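Local coordinates for bartonella effector protein (Bep) substrate of VirB T4SS (Bartonella sp. AR 15-3, PDB 4M16), which probably transfers AMP from ATP to tyrosine or threonine side chains of target proteins, the chain here being the N-terminal Fic-domain part of the effector, at residues Lys42-Ser47 and Lys67-Ser72; Gln114-Glu119 and Leu149-Pro154. All blocks are in the same frame, centred on the assembly; numbering follows the deposited sequence.

Contact 1. Residues Lys42-Ser47 and Lys67-Ser72; sequences KKVINS and KRLFGS
The first torsion of Val44 (chi1 166°) sets CG1 anti to its backbone N and leaves CG2 beside that N, which presents both methyls to the backbone and base of Arg68. CG2 lies against the Arg68 carbonyl, 3.3 Å from Arg68 O, while Val44 CG1 meets Arg68 CB at 3.9 Å. Ile45 turns back at its second torsion (chi2 -67°), carrying CD1 onto one branch of Leu69: Ile45 CD1 and Leu69 CD2 are 3.6 Å apart. That Leu69 methyl also reaches Val44 CG1, at 4.0 Å, and so touches both Val44 and Ile45. The Arg68 chain is bent at chi2 and chi3, and its guanidinium ends beside Ser47, whose CB lies in the guanidinium plane, at its edge, 3.9 Å from Arg68 NH2. The polar ends of both residues find their main partner in Glu51, which hydrogen-bonds to Ser47 OG and forms a salt bridge with Arg68 NH1. Apolar packing passes inward to Val162 and Ile165 of helix 159-174, and the polar groups lie on the solvent side, where Ser47 and Arg68 are partly exposed. The pairing joins helix 30-48 to the C-terminal part of helix 59-70 as peripheral helix-helix packing of a mainly helical Fic-domain fragment.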
loop_
_atom_site.group_PDB
_atom_site.type_symbol
_atom_site.label_atom_id
_atom_site.label_comp_id
_atom_site.label_asym_id
_atom_site.label_seq_id
_atom_site.Cartn_x
_atom_site.Cartn_y
_atom_site.Cartn_z
ATOM N N LYS A 42 -7.094 4.761 -11.145
ATOM C CA LYS A 42 -7.236 3.775 -12.204
ATOM C C LYS A 42 -6.683 4.267 -13.546
ATOM O O LYS A 42 -6.002 3.529 -14.262
ATOM C CB LYS A 42 -8.700 3.385 -12.368
ATOM C CG LYS A 42 -8.953 2.290 -13.388
ATOM C CD LYS A 42 -8.161 1.029 -13.052
ATOM C CE LYS A 42 -8.597 -0.206 -13.816
ATOM N NZ LYS A 42 -8.379 0.094 -15.249
ATOM N N LYS A 43 -6.999 5.494 -13.901
ATOM C CA LYS A 43 -6.406 6.081 -15.077
ATOM C C LYS A 43 -4.880 5.944 -15.051
ATOM O O LYS A 43 -4.283 5.579 -16.083
ATOM C CB LYS A 43 -6.852 7.547 -15.243
ATOM C CG LYS A 43 -8.269 7.637 -15.760
ATOM C CD LYS A 43 -8.752 9.092 -15.864
ATOM C CE LYS A 43 -10.114 9.222 -16.530
ATOM N NZ LYS A 43 -10.994 10.149 -15.762
ATOM N N VAL A 44 -4.268 6.204 -13.879
ATOM C CA VAL A 44 -2.803 6.162 -13.737
ATOM C C VAL A 44 -2.305 4.725 -13.824
ATOM O O VAL A 44 -1.301 4.457 -14.492
ATOM C CB VAL A 44 -2.336 6.828 -12.436
ATOM C CG1 VAL A 44 -0.896 6.495 -12.136
ATOM C CG2 VAL A 44 -2.529 8.320 -12.501
ATOM N N ILE A 45 -3.021 3.803 -13.170
ATOM C CA ILE A 45 -2.692 2.356 -13.231
ATOM C C ILE A 45 -2.635 1.931 -14.702
ATOM O O ILE A 45 -1.713 1.244 -15.103
ATOM C CB ILE A 45 -3.714 1.487 -12.473
ATOM C CG1 ILE A 45 -3.686 1.816 -10.994
ATOM C CG2 ILE A 45 -3.526 -0.015 -12.768
ATOM C CD1 ILE A 45 -2.429 1.448 -10.304
ATOM N N ASN A 46 -3.591 2.406 -15.490
ATOM C CA ASN A 46 -3.596 2.151 -16.914
ATOM C C ASN A 46 -2.350 2.614 -17.651
ATOM O O ASN A 46 -1.810 1.843 -18.444
ATOM C CB ASN A 46 -4.829 2.737 -17.587
ATOM C CG ASN A 46 -6.106 2.076 -17.130
ATOM O OD1 ASN A 46 -6.070 1.031 -16.493
ATOM N ND2 ASN A 46 -7.233 2.700 -17.417
ATOM N N SER A 47 -1.882 3.822 -17.364
ATOM C CA SER A 47 -0.655 4.388 -17.992
ATOM C C SER A 47 0.548 3.499 -17.646
ATOM O O SER A 47 1.366 3.133 -18.533
ATOM C CB SER A 47 -0.418 5.807 -17.509
ATOM O OG SER A 47 0.800 6.323 -18.006
ATOM N N LYS A 67 2.827 9.254 -5.517
ATOM C CA LYS A 67 2.750 10.582 -6.157
ATOM C C LYS A 67 2.007 10.489 -7.500
ATOM O O LYS A 67 1.137 11.325 -7.806
ATOM C CB LYS A 67 4.154 11.193 -6.317
ATOM C CG LYS A 67 4.283 12.400 -7.239
ATOM C CD LYS A 67 3.780 13.663 -6.620
ATOM C CE LYS A 67 4.052 14.881 -7.513
ATOM N NZ LYS A 67 5.441 15.387 -7.395
ATOM N N ARG A 68 2.329 9.491 -8.316
ATOM C CA ARG A 68 1.579 9.287 -9.562
ATOM C C ARG A 68 0.084 9.056 -9.363
ATOM O O ARG A 68 -0.763 9.654 -10.069
ATOM C CB ARG A 68 2.149 8.092 -10.363
ATOM C CG ARG A 68 3.533 8.326 -10.984
ATOM C CD ARG A 68 3.507 9.338 -12.131
ATOM N NE ARG A 68 2.605 8.889 -13.194
ATOM C CZ ARG A 68 2.882 7.961 -14.106
ATOM N NH1 ARG A 68 4.068 7.373 -14.147
ATOM N NH2 ARG A 68 1.947 7.608 -14.977
ATOM N N LEU A 69 -0.213 8.166 -8.422
ATOM C CA LEU A 69 -1.580 7.715 -8.168
ATOM C C LEU A 69 -2.465 8.810 -7.572
ATOM O O LEU A 69 -3.622 8.859 -7.891
ATOM C CB LEU A 69 -1.623 6.505 -7.231
ATOM C CG LEU A 69 -1.192 5.173 -7.852
ATOM C CD1 LEU A 69 -0.857 4.060 -6.822
ATOM C CD2 LEU A 69 -2.218 4.709 -8.831
ATOM N N PHE A 70 -1.913 9.655 -6.716
ATOM C CA PHE A 70 -2.697 10.584 -5.885
ATOM C C PHE A 70 -2.262 12.044 -5.971
ATOM O O PHE A 70 -2.762 12.881 -5.211
ATOM C CB PHE A 70 -2.586 10.141 -4.406
ATOM C CG PHE A 70 -3.165 8.798 -4.152
ATOM C CD1 PHE A 70 -4.541 8.625 -4.213
ATOM C CD2 PHE A 70 -2.356 7.681 -3.937
ATOM C CE1 PHE A 70 -5.121 7.389 -4.079
ATOM C CE2 PHE A 70 -2.947 6.426 -3.763
ATOM C CZ PHE A 70 -4.311 6.281 -3.814
ATOM N N GLY A 71 -1.377 12.365 -6.891
ATOM C CA GLY A 71 -0.780 13.677 -6.981
ATOM C C GLY A 71 -1.758 14.705 -7.474
ATOM O O GLY A 71 -1.734 15.867 -7.020
ATOM N N SER A 72 -2.698 14.289 -8.328
ATOM C CA SER A 72 -3.766 15.214 -8.702
ATOM C C SER A 72 -4.686 15.605 -7.545
ATOM O O SER A 72 -5.304 16.716 -7.562
ATOM C CB SER A 72 -4.596 14.664 -9.864
ATOM O OG SER A 72 -3.809 14.722 -11.041
#

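Contact 2. Residues Gln114-Glu119 and Leu149-Pro154; sequences QENLKE and LNYIHP
Apolar contacts between Leu117, Ile152 and the CB of Asn116 carry most of the interface. Ile152, extended at its second torsion (chi2 176°), sends CD1 out to Asn116 CB at 3.6 Å; the same methyl lies 3.7 Å from Asn116 O and 4.0 Å from Leu117 N, against the backbone of helix 110-126. Leu117 divides its branches: CD2 approaches Ile152 CD1 at 4.1 Å and, from another direction, meets Leu149 CD1 at 4.3 Å, whereas CD1 touches Pro154 CB at 4.1 Å, the two side chains crossing at about a right angle. His153 and Pro154 begin a sequence that matches the HPF start of the Fic motif but departs from its consensus further on; in this family that loop lines the active site, and the contact packs helix 110-126 against its start. Of flat groups, the Asn116 amide lies near CE2 of Tyr151, its plane turned 49° from the ring. No hydrogen bond crosses between the two segments. His153 leaves the helix with positive phi; its ND1 donates to Asn150 O over 2.8 Å, on a carbonyl lone pair, with the acceptor 30° out of the imidazole plane. NE2 is hydrogen-bonded to Glu160, while Phe107 stacks on the ring.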
loop_
_atom_site.group_PDB
_atom_site.type_symbol
_atom_site.label_atom_id
_atom_site.label_comp_id
_atom_site.label_asym_id
_atom_site.label_seq_id
_atom_site.Cartn_x
_atom_site.Cartn_y
_atom_site.Cartn_z
ATOM N N GLN A 114 10.760 5.523 8.964
ATOM C CA GLN A 114 11.980 5.639 8.174
ATOM C C GLN A 114 12.861 4.406 8.322
ATOM O O GLN A 114 13.378 3.849 7.331
ATOM C CB GLN A 114 12.794 6.903 8.554
ATOM C CG GLN A 114 12.144 8.204 8.089
ATOM C CD GLN A 114 12.038 8.354 6.573
ATOM O OE1 GLN A 114 12.915 7.924 5.809
ATOM N NE2 GLN A 114 10.953 8.941 6.137
ATOM N N GLU A 115 13.047 3.977 9.560
ATOM C CA GLU A 115 13.822 2.783 9.830
ATOM C C GLU A 115 13.219 1.521 9.144
ATOM O O GLU A 115 13.950 0.657 8.602
ATOM C CB GLU A 115 13.856 2.616 11.349
ATOM C CG GLU A 115 14.301 1.269 11.824
ATOM C CD GLU A 115 14.702 1.273 13.301
ATOM O OE1 GLU A 115 13.927 1.797 14.148
ATOM O OE2 GLU A 115 15.799 0.725 13.585
ATOM N N ASN A 116 11.908 1.391 9.236
ATOM C CA ASN A 116 11.211 0.249 8.691
ATOM C C ASN A 116 11.275 0.214 7.166
ATOM O O ASN A 116 11.479 -0.851 6.559
ATOM C CB ASN A 116 9.758 0.175 9.191
ATOM C CG ASN A 116 9.625 -0.176 10.689
ATOM O OD1 ASN A 116 10.555 -0.688 11.357
ATOM N ND2 ASN A 116 8.466 0.063 11.213
ATOM N N LEU A 117 11.108 1.360 6.526
ATOM C CA LEU A 117 11.277 1.441 5.065
ATOM C C LEU A 117 12.701 1.115 4.621
ATOM O O LEU A 117 12.935 0.444 3.561
ATOM C CB LEU A 117 10.850 2.817 4.544
ATOM C CG LEU A 117 9.340 3.131 4.594
ATOM C CD1 LEU A 117 9.019 4.582 4.190
ATOM C CD2 LEU A 117 8.545 2.172 3.720
ATOM N N LYS A 118 13.678 1.588 5.400
ATOM C CA LYS A 118 15.068 1.177 5.171
ATOM C C LYS A 118 15.212 -0.341 5.227
ATOM O O LYS A 118 15.894 -0.944 4.394
ATOM C CB LYS A 118 16.057 1.796 6.194
ATOM N N GLU A 119 14.598 -0.951 6.229
ATOM C CA GLU A 119 14.680 -2.437 6.402
ATOM C C GLU A 119 14.013 -3.163 5.203
ATOM O O GLU A 119 14.560 -4.096 4.637
ATOM C CB GLU A 119 14.044 -2.878 7.724
ATOM C CG GLU A 119 14.812 -2.450 8.964
ATOM C CD GLU A 119 14.054 -2.605 10.279
ATOM O OE1 GLU A 119 12.841 -2.351 10.362
ATOM O OE2 GLU A 119 14.717 -2.914 11.296
ATOM N N LEU A 149 5.224 -4.397 4.549
ATOM C CA LEU A 149 4.853 -3.113 4.032
ATOM C C LEU A 149 3.421 -2.722 4.452
ATOM O O LEU A 149 3.202 -1.568 4.802
ATOM C CB LEU A 149 5.047 -3.038 2.504
ATOM C CG LEU A 149 4.675 -1.664 1.897
ATOM C CD1 LEU A 149 5.574 -0.593 2.454
ATOM C CD2 LEU A 149 4.707 -1.703 0.374
ATOM N N ASN A 150 2.473 -3.668 4.426
ATOM C CA ASN A 150 1.110 -3.435 4.897
ATOM C C ASN A 150 1.163 -2.890 6.347
ATOM O O ASN A 150 0.480 -1.937 6.676
ATOM C CB ASN A 150 0.246 -4.693 4.814
ATOM C CG ASN A 150 -1.181 -4.435 5.237
ATOM O OD1 ASN A 150 -1.903 -3.641 4.583
ATOM N ND2 ASN A 150 -1.592 -5.048 6.339
ATOM N N TYR A 151 1.939 -3.541 7.198
ATOM C CA TYR A 151 2.076 -3.087 8.596
ATOM C C TYR A 151 2.633 -1.685 8.707
ATOM O O TYR A 151 2.143 -0.880 9.519
ATOM C CB TYR A 151 2.989 -4.026 9.376
ATOM C CG TYR A 151 3.557 -3.431 10.631
ATOM C CD1 TYR A 151 2.804 -3.300 11.780
ATOM C CD2 TYR A 151 4.888 -2.973 10.655
ATOM C CE1 TYR A 151 3.365 -2.693 12.920
ATOM C CE2 TYR A 151 5.438 -2.400 11.781
ATOM C CZ TYR A 151 4.695 -2.264 12.904
ATOM O OH TYR A 151 5.302 -1.668 14.021
ATOM N N ILE A 152 3.605 -1.354 7.847
ATOM C CA ILE A 152 4.210 -0.024 7.858
ATOM C C ILE A 152 3.201 1.106 7.543
ATOM O O ILE A 152 3.122 2.079 8.317
ATOM C CB ILE A 152 5.439 0.120 6.908
ATOM C CG1 ILE A 152 6.547 -0.821 7.322
ATOM C CG2 ILE A 152 5.975 1.543 7.038
ATOM C CD1 ILE A 152 7.761 -0.828 6.389
ATOM N N HIS A 153 2.413 0.931 6.467
ATOM C CA HIS A 153 1.375 1.857 6.068
ATOM C C HIS A 153 1.948 3.264 6.100
ATOM O O HIS A 153 1.469 4.117 6.844
ATOM C CB HIS A 153 0.123 1.757 6.960
ATOM C CG HIS A 153 -1.103 1.284 6.232
ATOM N ND1 HIS A 153 -1.132 0.087 5.544
ATOM C CD2 HIS A 153 -2.329 1.822 6.107
ATOM C CE1 HIS A 153 -2.338 -0.096 5.045
ATOM N NE2 HIS A 153 -3.067 0.968 5.342
ATOM N N PRO A 154 2.990 3.507 5.291
ATOM C CA PRO A 154 3.767 4.710 5.402
ATOM C C PRO A 154 3.101 6.031 4.941
ATOM O O PRO A 154 3.667 7.062 5.211
ATOM C CB PRO A 154 4.971 4.425 4.498
ATOM C CG PRO A 154 4.463 3.492 3.455
ATOM C CD PRO A 154 3.506 2.618 4.229
#

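Contacts 1 and 2 lie on opposite sides of the chain's centre, their own centres 22 Å apart and their nearest atoms about 11 Å apart, so neither touches the other. What they share is helix 159-174. Contact 1 leans on it through Ile45 and Leu69, which meet Ile165, and contact 2 through Leu149, which touches Gln163 and Phe167, and through His153 and Pro154 at Asn159. Contact 2, the more buried, includes the first residues of the Fic-motif region, where the AMP-transfer site lies in relatives; contact 1, whose centre is about 14 Å from the centre of the chain, is peripheral packing with a 1,2-ethanediol molecule about 4 Å from the Ile45 side chain, probably from the crystallisation liquor.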